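Formyltransferase PseJ (Anoxybacillus kamchatkensis G10, PDB 6EDK) is a protein of the formyltransferase family and holds the ligand 1YA in a pocket. Local coordinates at residues 76-79 and 80-84; 96-99 and 100-104; 193-196 and 197-200. All coordinates share one frame; numbering follows the deposited sequence.

Contact 1: residues 76-79 and 80-84. With 1YA (N-{4-[{[(6S)-2-amino-4-oxo-3,4,5,6,7,8-hexahydropteridin-6-yl]methyl}(formyl)amino]benzoyl}-L-glutamic acid), chain D.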
loop_
_atom_site.group_PDB
_atom_site.type_symbol
_atom_site.label_atom_id
_atom_site.label_comp_id
_atom_site.label_asym_id
_atom_site.label_seq_id
_atom_site.Cartn_x
_atom_site.Cartn_y
_atom_site.Cartn_z
ATOM N N TYR A 76 -10.328 -0.872 -5.131
ATOM C CA TYR A 76 -11.525 -0.150 -4.744
ATOM C C TYR A 76 -11.434 0.413 -3.344
ATOM O O TYR A 76 -10.698 -0.086 -2.461
ATOM C CB TYR A 76 -12.763 -1.089 -4.856
ATOM C CG TYR A 76 -12.842 -1.753 -6.212
ATOM C CD1 TYR A 76 -13.342 -1.073 -7.322
ATOM C CD2 TYR A 76 -12.355 -3.063 -6.415
ATOM C CE1 TYR A 76 -13.395 -1.674 -8.566
ATOM C CE2 TYR A 76 -12.402 -3.664 -7.667
ATOM C CZ TYR A 76 -12.935 -2.959 -8.736
ATOM O OH TYR A 76 -12.981 -3.536 -9.980
ATOM N N ILE A 77 -12.212 1.473 -3.143
ATOM C CA ILE A 77 -12.408 2.038 -1.818
ATOM C C ILE A 77 -13.220 1.064 -0.985
ATOM O O ILE A 77 -14.240 0.543 -1.447
ATOM C CB ILE A 77 -13.097 3.408 -1.941
ATOM C CG1 ILE A 77 -12.252 4.282 -2.880
ATOM C CG2 ILE A 77 -13.284 4.045 -0.576
ATOM C CD1 ILE A 77 -12.949 5.508 -3.409
ATOM N N ILE A 78 -12.755 0.776 0.210
ATOM C CA ILE A 78 -13.426 -0.137 1.123
ATOM C C ILE A 78 -14.476 0.638 1.911
ATOM O O ILE A 78 -14.180 1.662 2.550
ATOM C CB ILE A 78 -12.425 -0.822 2.064
ATOM C CG1 ILE A 78 -11.484 -1.727 1.234
ATOM C CG2 ILE A 78 -13.132 -1.680 3.094
ATOM C CD1 ILE A 78 -10.277 -2.182 2.014
ATOM N N HIS A 79 -15.704 0.124 1.886
ATOM C CA HIS A 79 -16.850 0.838 2.448
ATOM C C HIS A 79 -16.669 1.097 3.937
ATOM O O HIS A 79 -16.131 0.253 4.655
ATOM C CB HIS A 79 -18.105 -0.008 2.208
ATOM C CG HIS A 79 -19.377 0.699 2.533
ATOM N ND1 HIS A 79 -19.841 0.836 3.828
ATOM C CD2 HIS A 79 -20.269 1.328 1.736
ATOM C CE1 HIS A 79 -20.980 1.503 3.808
ATOM N NE2 HIS A 79 -21.260 1.815 2.555
ATOM N N PRO A 80 -17.133 2.253 4.447
ATOM C CA PRO A 80 -16.853 2.615 5.855
ATOM C C PRO A 80 -17.412 1.660 6.886
ATOM O O PRO A 80 -16.836 1.493 7.986
ATOM C CB PRO A 80 -17.489 4.005 5.996
ATOM C CG PRO A 80 -17.619 4.516 4.609
ATOM C CD PRO A 80 -17.802 3.341 3.713
ATOM N N ASP A 81 -18.514 0.980 6.562
ATOM C CA ASP A 81 -19.043 -0.008 7.496
ATOM C C ASP A 81 -18.108 -1.201 7.586
ATOM O O ASP A 81 -17.901 -1.782 8.668
ATOM C CB ASP A 81 -20.449 -0.420 7.064
ATOM C CG ASP A 81 -21.463 0.737 7.189
ATOM O OD1 ASP A 81 -21.215 1.685 7.963
ATOM O OD2 ASP A 81 -22.493 0.695 6.504
ATOM N N ILE A 82 -17.482 -1.568 6.467
ATOM C CA ILE A 82 -16.448 -2.610 6.526
ATOM C C ILE A 82 -15.254 -2.129 7.351
ATOM O O ILE A 82 -14.724 -2.867 8.215
ATOM C CB ILE A 82 -16.042 -2.997 5.096
ATOM C CG1 ILE A 82 -17.230 -3.564 4.292
ATOM C CG2 ILE A 82 -14.987 -4.062 5.104
ATOM C CD1 ILE A 82 -16.862 -3.859 2.825
ATOM N N VAL A 83 -14.840 -0.873 7.119
ATOM C CA VAL A 83 -13.743 -0.268 7.879
ATOM C C VAL A 83 -14.021 -0.330 9.362
ATOM O O VAL A 83 -13.166 -0.776 10.147
ATOM C CB VAL A 83 -13.524 1.175 7.404
ATOM C CG1 VAL A 83 -12.590 1.923 8.354
ATOM C CG2 VAL A 83 -12.982 1.181 5.997
ATOM N N GLU A 84 -15.254 0.075 9.781
ATOM C CA GLU A 84 -15.557 0.054 11.207
ATOM C C GLU A 84 -15.586 -1.368 11.733
ATOM O O GLU A 84 -15.040 -1.655 12.796
ATOM C CB GLU A 84 -16.891 0.745 11.483
ATOM C CG GLU A 84 -17.153 0.973 12.977
ATOM C CD GLU A 84 -16.190 1.998 13.595
ATOM O OE1 GLU A 84 -15.615 2.819 12.841
ATOM O OE2 GLU A 84 -16.003 1.979 14.833
HETATM N N1 1YA D . -10.158 1.789 1.062
HETATM C C2 1YA D . -10.214 2.669 2.249
HETATM N NA2 1YA D . -11.493 3.008 2.851
HETATM N N3 1YA D . -8.979 3.222 2.918
HETATM C C4 1YA D . -7.644 2.957 2.366
HETATM O O4 1YA D . -6.692 3.444 2.941
HETATM C C4A 1YA D . -7.595 2.078 1.163
HETATM N N5 1YA D . -6.365 1.737 0.654
HETATM C C6 1YA D . -6.409 1.254 -0.820
HETATM C C7 1YA D . -7.396 0.356 -1.112
HETATM N N8 1YA D . -8.828 0.667 -0.558
HETATM C C8A 1YA D . -8.861 1.458 0.521
HETATM C C9 1YA D . -6.559 2.552 -1.647
HETATM N N10 1YA D . -6.496 2.317 -3.102
HETATM C C11 1YA D . -9.174 4.444 -5.599
HETATM C C12 1YA D . -9.213 3.059 -5.612
HETATM C C13 1YA D . -8.350 2.350 -4.784
HETATM C C14 1YA D . -7.459 3.042 -3.982
HETATM C C15 1YA D . -7.418 4.424 -3.983
HETATM C C16 1YA D . -8.283 5.130 -4.801
HETATM C C17 1YA D . -10.104 5.277 -6.517
HETATM N N 1YA D . -9.409 6.366 -7.250
HETATM C CA 1YA D . -10.083 7.293 -8.194
HETATM C CB 1YA D . -11.052 8.225 -7.424
HETATM C CG 1YA D . -10.723 8.323 -5.925
HETATM C CD 1YA D . -11.419 9.519 -5.251
HETATM O OE1 1YA D . -11.093 9.867 -4.082
HETATM O OE2 1YA D . -12.317 10.151 -5.866
HETATM C CT 1YA D . -9.001 8.099 -8.959
HETATM O O2 1YA D . -7.765 7.969 -8.705
HETATM O O1 1YA D . -9.339 8.903 -9.862
HETATM C C18 1YA D . -5.491 1.469 -3.726
HETATM O O5 1YA D . -4.695 0.890 -3.066
HETATM O O 1YA D . -11.251 5.029 -6.626
#
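His79 and Asp81 meet where the loop from strand 68-71 runs into helix 80-85. His79 is the N-cap residue. Its CG lies anti to the backbone N (chi1 -171°) and beside the carbonyl carbon, which brings ND1 to Asp81 N. ND1 accepts a hydrogen bond from Asp81 N at 3.0 Å, and Asp81 N lies about 20° out of the ring plane. Pro80 packs on the ring and probably helps to hold its rotation. Its CD lies over one face in a CH-pi contact, 3.4 Å from the centroid of the His79 ring. The Asp81 side chain runs alongside the His79 ring and points the same way, its carboxylate plane turned 55° from the ring. Asp81 OD2 comes within 3.2 Å of His79 CE1, while its salt bridge goes to Lys58. The helix itself starts with the bond from Val83 N to His79 O, 3.0 Å.

Ile78 and Ile82 cross at about a right angle. The CG2 branch of Ile78 is anti to its own N and meets CG2 of Ile82 at 3.6 Å. The other branch of Ile78, CG1 with CD1, lies near N1 and N8 of 1YA. The loop backbone matches the donors N8 and NA2 and the acceptor N1, which would favour this pattern. N8 of 1YA donates to Tyr76 O, Ile78 N donates to N1 of 1YA at 2.9 Å, and NA2 of 1YA donates to Ile78 O at 3.0 Å. Ile78 thus uses both its N-H and its carbonyl on the ligand.

Because ND1 of His79 accepts, it carries no proton in this bond. The cap gives the first-turn N-H of Asp81 a partner, which probably helps to stabilise the start of the helix.

Contact 2: residues 96-99 and 100-104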
loop_
_atom_site.group_PDB
_atom_site.type_symbol
_atom_site.label_atom_id
_atom_site.label_comp_id
_atom_site.label_asym_id
_atom_site.label_seq_id
_atom_site.Cartn_x
_atom_site.Cartn_y
_atom_site.Cartn_z
ATOM N N SER A 96 4.163 4.598 -0.937
ATOM C CA SER A 96 4.673 5.933 -0.700
ATOM C C SER A 96 5.090 6.058 0.763
ATOM O O SER A 96 4.781 5.235 1.622
ATOM C CB SER A 96 3.623 7.011 -1.082
ATOM O OG SER A 96 2.810 7.178 0.069
ATOM N N TYR A 97 5.843 7.106 1.044
ATOM C CA TYR A 97 6.212 7.508 2.386
ATOM C C TYR A 97 5.088 8.413 2.886
ATOM O O TYR A 97 5.122 9.619 2.732
ATOM C CB TYR A 97 7.569 8.196 2.406
ATOM C CG TYR A 97 8.185 8.191 3.804
ATOM C CD1 TYR A 97 7.766 9.040 4.742
ATOM C CD2 TYR A 97 9.158 7.219 4.154
ATOM C CE1 TYR A 97 8.289 9.007 6.035
ATOM C CE2 TYR A 97 9.683 7.162 5.448
ATOM C CZ TYR A 97 9.220 8.087 6.375
ATOM O OH TYR A 97 9.695 8.049 7.671
ATOM N N LEU A 98 4.044 7.828 3.461
ATOM C CA LEU A 98 2.923 8.675 3.895
ATOM C C LEU A 98 3.419 9.612 5.010
ATOM O O LEU A 98 4.244 9.219 5.868
ATOM C CB LEU A 98 1.780 7.795 4.421
ATOM C CG LEU A 98 1.066 7.011 3.304
ATOM C CD1 LEU A 98 0.160 5.930 3.875
ATOM C CD2 LEU A 98 0.291 7.853 2.323
ATOM N N PRO A 99 2.831 10.829 5.125
ATOM C CA PRO A 99 1.646 11.295 4.402
ATOM C C PRO A 99 1.803 11.789 2.984
ATOM O O PRO A 99 0.809 12.224 2.395
ATOM C CB PRO A 99 1.166 12.465 5.290
ATOM C CG PRO A 99 2.482 13.063 5.781
ATOM C CD PRO A 99 3.336 11.842 6.074
ATOM N N TRP A 100 3.006 11.728 2.408
ATOM C CA TRP A 100 3.184 12.169 1.026
ATOM C C TRP A 100 2.643 11.123 0.069
ATOM O O TRP A 100 2.716 9.915 0.326
ATOM C CB TRP A 100 4.686 12.461 0.738
ATOM C CG TRP A 100 5.164 13.634 1.499
ATOM C CD1 TRP A 100 5.062 14.945 1.107
ATOM C CD2 TRP A 100 5.755 13.642 2.792
ATOM N NE1 TRP A 100 5.562 15.752 2.091
ATOM C CE2 TRP A 100 5.989 14.979 3.140
ATOM C CE3 TRP A 100 6.121 12.621 3.704
ATOM C CZ2 TRP A 100 6.561 15.360 4.360
ATOM C CZ3 TRP A 100 6.688 12.983 4.903
ATOM C CH2 TRP A 100 6.904 14.330 5.243
ATOM N N ASN A 101 2.054 11.583 -1.022
ATOM C CA ASN A 101 1.627 10.710 -2.120
ATOM C C ASN A 101 0.616 9.671 -1.701
ATOM O O ASN A 101 0.684 8.517 -2.113
ATOM C CB ASN A 101 2.837 10.081 -2.813
ATOM C CG ASN A 101 3.886 11.130 -3.148
ATOM O OD1 ASN A 101 5.080 11.067 -2.730
ATOM N ND2 ASN A 101 3.454 12.132 -3.872
ATOM N N LYS A 102 -0.373 10.101 -0.912
ATOM C CA LYS A 102 -1.626 9.378 -0.857
ATOM C C LYS A 102 -2.238 9.268 -2.248
ATOM O O LYS A 102 -2.002 10.087 -3.126
ATOM C CB LYS A 102 -2.624 10.053 0.107
ATOM C CG LYS A 102 -2.250 10.179 1.533
ATOM C CD LYS A 102 -3.228 11.143 2.258
ATOM C CE LYS A 102 -2.583 12.499 2.518
ATOM N NZ LYS A 102 -1.937 12.490 3.916
ATOM N N GLY A 103 -2.982 8.189 -2.462
ATOM C CA GLY A 103 -3.651 7.999 -3.733
ATOM C C GLY A 103 -2.849 7.351 -4.836
ATOM O O GLY A 103 -2.067 6.436 -4.609
ATOM N N ALA A 104 -3.003 7.865 -6.044
ATOM C CA ALA A 104 -2.554 7.215 -7.252
ATOM C C ALA A 104 -1.136 7.604 -7.657
ATOM O O ALA A 104 -0.636 8.685 -7.322
ATOM C CB ALA A 104 -3.520 7.568 -8.394
HETATM O O HOH W 1 6.593 8.784 -1.427
#
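Ser96 and Trp100 are joined across the ends of the loop that holds a type VIa beta turn, Tyr97 to Trp100. The loop leads from strand 90-94 to strand 102-103, within the formyltransferase family region. The turn has a cis peptide bond before Pro99, its third residue, and is closed by a weak bond from Trp100 N to Tyr97 O. Ser96 OG donates to Trp100 O at 2.8 Å and approaches almost straight on to that carbonyl.

The indole of Trp100 lies beside Pro99 and points the same way. One of its faces carries Pro99 CG, offset toward the rim, and Pro99 CD is 3.7 Å from Trp100 CZ3. Tyr97 O sits in plane at the indole edge. The Tyr97 ring runs alongside, with CD1 4.1 Å from Trp100 CE3.

Lys102 can be followed outward along its chain. Its CB is 4.3 Å from Leu98 CD2. CG meets the same CD2 of Leu98 at 3.5 Å, the two side chains crossing at about a right angle. CD passes Pro99 O at 4.2 Å. Bends at chi3 (-105°) and chi4 (-92°) then fold the chain back, and CE comes closer to the same oxygen. NZ finally lies 3.4 Å from Pro99 CB, with weak further bonds to Gln179 and Gly182. At the tip, Lys102 NZ donates to Pro99 O at 3.2 Å, in the carbonyl plane and on a lone pair.

Contact 3: residues 193-196 and 197-200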
loop_
_atom_site.group_PDB
_atom_site.type_symbol
_atom_site.label_atom_id
_atom_site.label_comp_id
_atom_site.label_asym_id
_atom_site.label_seq_id
_atom_site.Cartn_x
_atom_site.Cartn_y
_atom_site.Cartn_z
ATOM N N LYS A 193 -1.303 15.997 -17.477
ATOM C CA LYS A 193 -0.523 17.084 -18.058
ATOM C C LYS A 193 0.977 16.844 -18.022
ATOM O O LYS A 193 1.731 17.673 -18.545
ATOM C CB LYS A 193 -0.849 18.406 -17.365
ATOM C CG LYS A 193 -0.685 18.400 -15.860
ATOM C CD LYS A 193 -1.698 19.317 -15.193
ATOM C CE LYS A 193 -1.443 20.779 -15.538
ATOM N NZ LYS A 193 -0.089 21.232 -15.090
ATOM N N TYR A 194 1.437 15.740 -17.428
ATOM C CA TYR A 194 2.860 15.452 -17.354
ATOM C C TYR A 194 3.270 14.263 -18.198
ATOM O O TYR A 194 4.481 14.034 -18.375
ATOM C CB TYR A 194 3.252 15.225 -15.880
ATOM C CG TYR A 194 3.032 16.452 -15.030
ATOM C CD1 TYR A 194 3.906 17.526 -15.105
ATOM C CD2 TYR A 194 1.961 16.550 -14.161
ATOM C CE1 TYR A 194 3.721 18.661 -14.323
ATOM C CE2 TYR A 194 1.778 17.692 -13.372
ATOM C CZ TYR A 194 2.656 18.734 -13.474
ATOM O OH TYR A 194 2.493 19.872 -12.715
ATOM N N LEU A 195 2.306 13.531 -18.764
ATOM C CA LEU A 195 2.644 12.343 -19.549
ATOM C C LEU A 195 3.613 12.645 -20.685
ATOM O O LEU A 195 4.316 11.753 -21.142
ATOM C CB LEU A 195 1.380 11.707 -20.113
ATOM C CG LEU A 195 0.391 11.107 -19.109
ATOM C CD1 LEU A 195 -0.652 10.222 -19.827
ATOM C CD2 LEU A 195 1.051 10.291 -18.010
ATOM N N TYR A 196 3.656 13.888 -21.171
ATOM C CA TYR A 196 4.559 14.227 -22.260
ATOM C C TYR A 196 6.008 14.110 -21.823
ATOM O O TYR A 196 6.903 14.055 -22.674
ATOM C CB TYR A 196 4.259 15.655 -22.768
ATOM C CG TYR A 196 4.823 16.737 -21.887
ATOM C CD1 TYR A 196 4.084 17.266 -20.842
ATOM C CD2 TYR A 196 6.125 17.218 -22.085
ATOM C CE1 TYR A 196 4.619 18.242 -20.004
ATOM C CE2 TYR A 196 6.670 18.186 -21.270
ATOM C CZ TYR A 196 5.917 18.696 -20.224
ATOM O OH TYR A 196 6.466 19.653 -19.404
ATOM N N LEU A 197 6.253 14.115 -20.503
ATOM C CA LEU A 197 7.609 13.904 -20.003
ATOM C C LEU A 197 8.024 12.448 -20.101
ATOM O O LEU A 197 9.215 12.177 -20.254
ATOM C CB LEU A 197 7.694 14.375 -18.551
ATOM C CG LEU A 197 7.564 15.883 -18.333
ATOM C CD1 LEU A 197 7.295 16.172 -16.876
ATOM C CD2 LEU A 197 8.820 16.601 -18.777
ATOM N N LEU A 198 7.054 11.527 -20.062
ATOM C CA LEU A 198 7.343 10.097 -20.043
ATOM C C LEU A 198 7.523 9.548 -21.463
ATOM O O LEU A 198 6.816 8.649 -21.905
ATOM C CB LEU A 198 6.236 9.358 -19.308
ATOM C CG LEU A 198 5.853 9.912 -17.941
ATOM C CD1 LEU A 198 5.034 8.877 -17.214
ATOM C CD2 LEU A 198 7.124 10.283 -17.186
ATOM N N THR A 199 8.558 10.051 -22.130
ATOM C CA THR A 199 8.824 9.672 -23.508
ATOM C C THR A 199 9.217 8.218 -23.654
ATOM O O THR A 199 9.027 7.666 -24.738
ATOM C CB THR A 199 9.927 10.551 -24.096
ATOM O OG1 THR A 199 11.014 10.623 -23.172
ATOM C CG2 THR A 199 9.386 11.945 -24.372
ATOM N N ASP A 200 9.749 7.585 -22.594
ATOM C CA ASP A 200 10.088 6.166 -22.664
ATOM C C ASP A 200 9.264 5.327 -21.705
ATOM O O ASP A 200 9.662 4.230 -21.352
ATOM C CB ASP A 200 11.583 5.954 -22.417
ATOM C CG ASP A 200 12.437 6.565 -23.509
ATOM O OD1 ASP A 200 12.206 6.207 -24.675
ATOM O OD2 ASP A 200 13.307 7.408 -23.217
#
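Tyr196 and Leu197 lie side by side and point the same way. The Tyr196 ring turns one face to Leu197. Leu197 CG stands over that face in a CH-pi contact, 4.0 Å from the Tyr196 ring centroid and 19° off the normal. Leu197 CD2 reaches further along the ring, to 3.7 Å from Tyr196 CE2. The first torsion of Tyr196 explains this overlap. Its CG sits between the backbone N and the carbonyl carbon (chi1 78°), so the ring folds back over its own backbone, and Leu197 N also lies over the face.

Tyr194 meets the same leucine differently. The two side chains again run parallel in direction, but Leu197 CD1 touches the edge of the ring, at 4.1 Å from Tyr194 CD1. Leu197 therefore has one methyl for each tyrosine, and it also packs on Leu209 and Lys212. Leu195 and Leu198 make a looser pair, with CD2 of Leu195 4.3 Å from CD1 of Leu198.

Two backbone bonds hold the coil. Leu197 N donates to Tyr194 O at 2.8 Å, and Leu198 N donates to Leu195 O at 3.0 Å. These bonds and the backbone angles fit two overlapping type I beta turns, 194-197 and 195-198, and the chain leaves them through an inverse gamma turn centred on Leu198.

All three contacts are local, and they follow one another along the chain without touching. Contacts 1 and 2 are partly buried and lie in the family region, about 9 Å apart at their nearest atoms. Both follow strands of the main sheet, 68-71 and 90-94. Contact 1 binds 1YA directly through its backbone, whereas in contact 2 the side chain of Leu98 is about 7 Å from that ligand. Contact 3 is a surface coil near the C-terminus, about 34 Å from contact 1 between centres. The chemistry follows the place. Contacts 1 and 2 add side-chain-to-backbone hydrogen bonds to apolar packing, whereas the hydrogen bonds across contact 3 run from backbone to backbone.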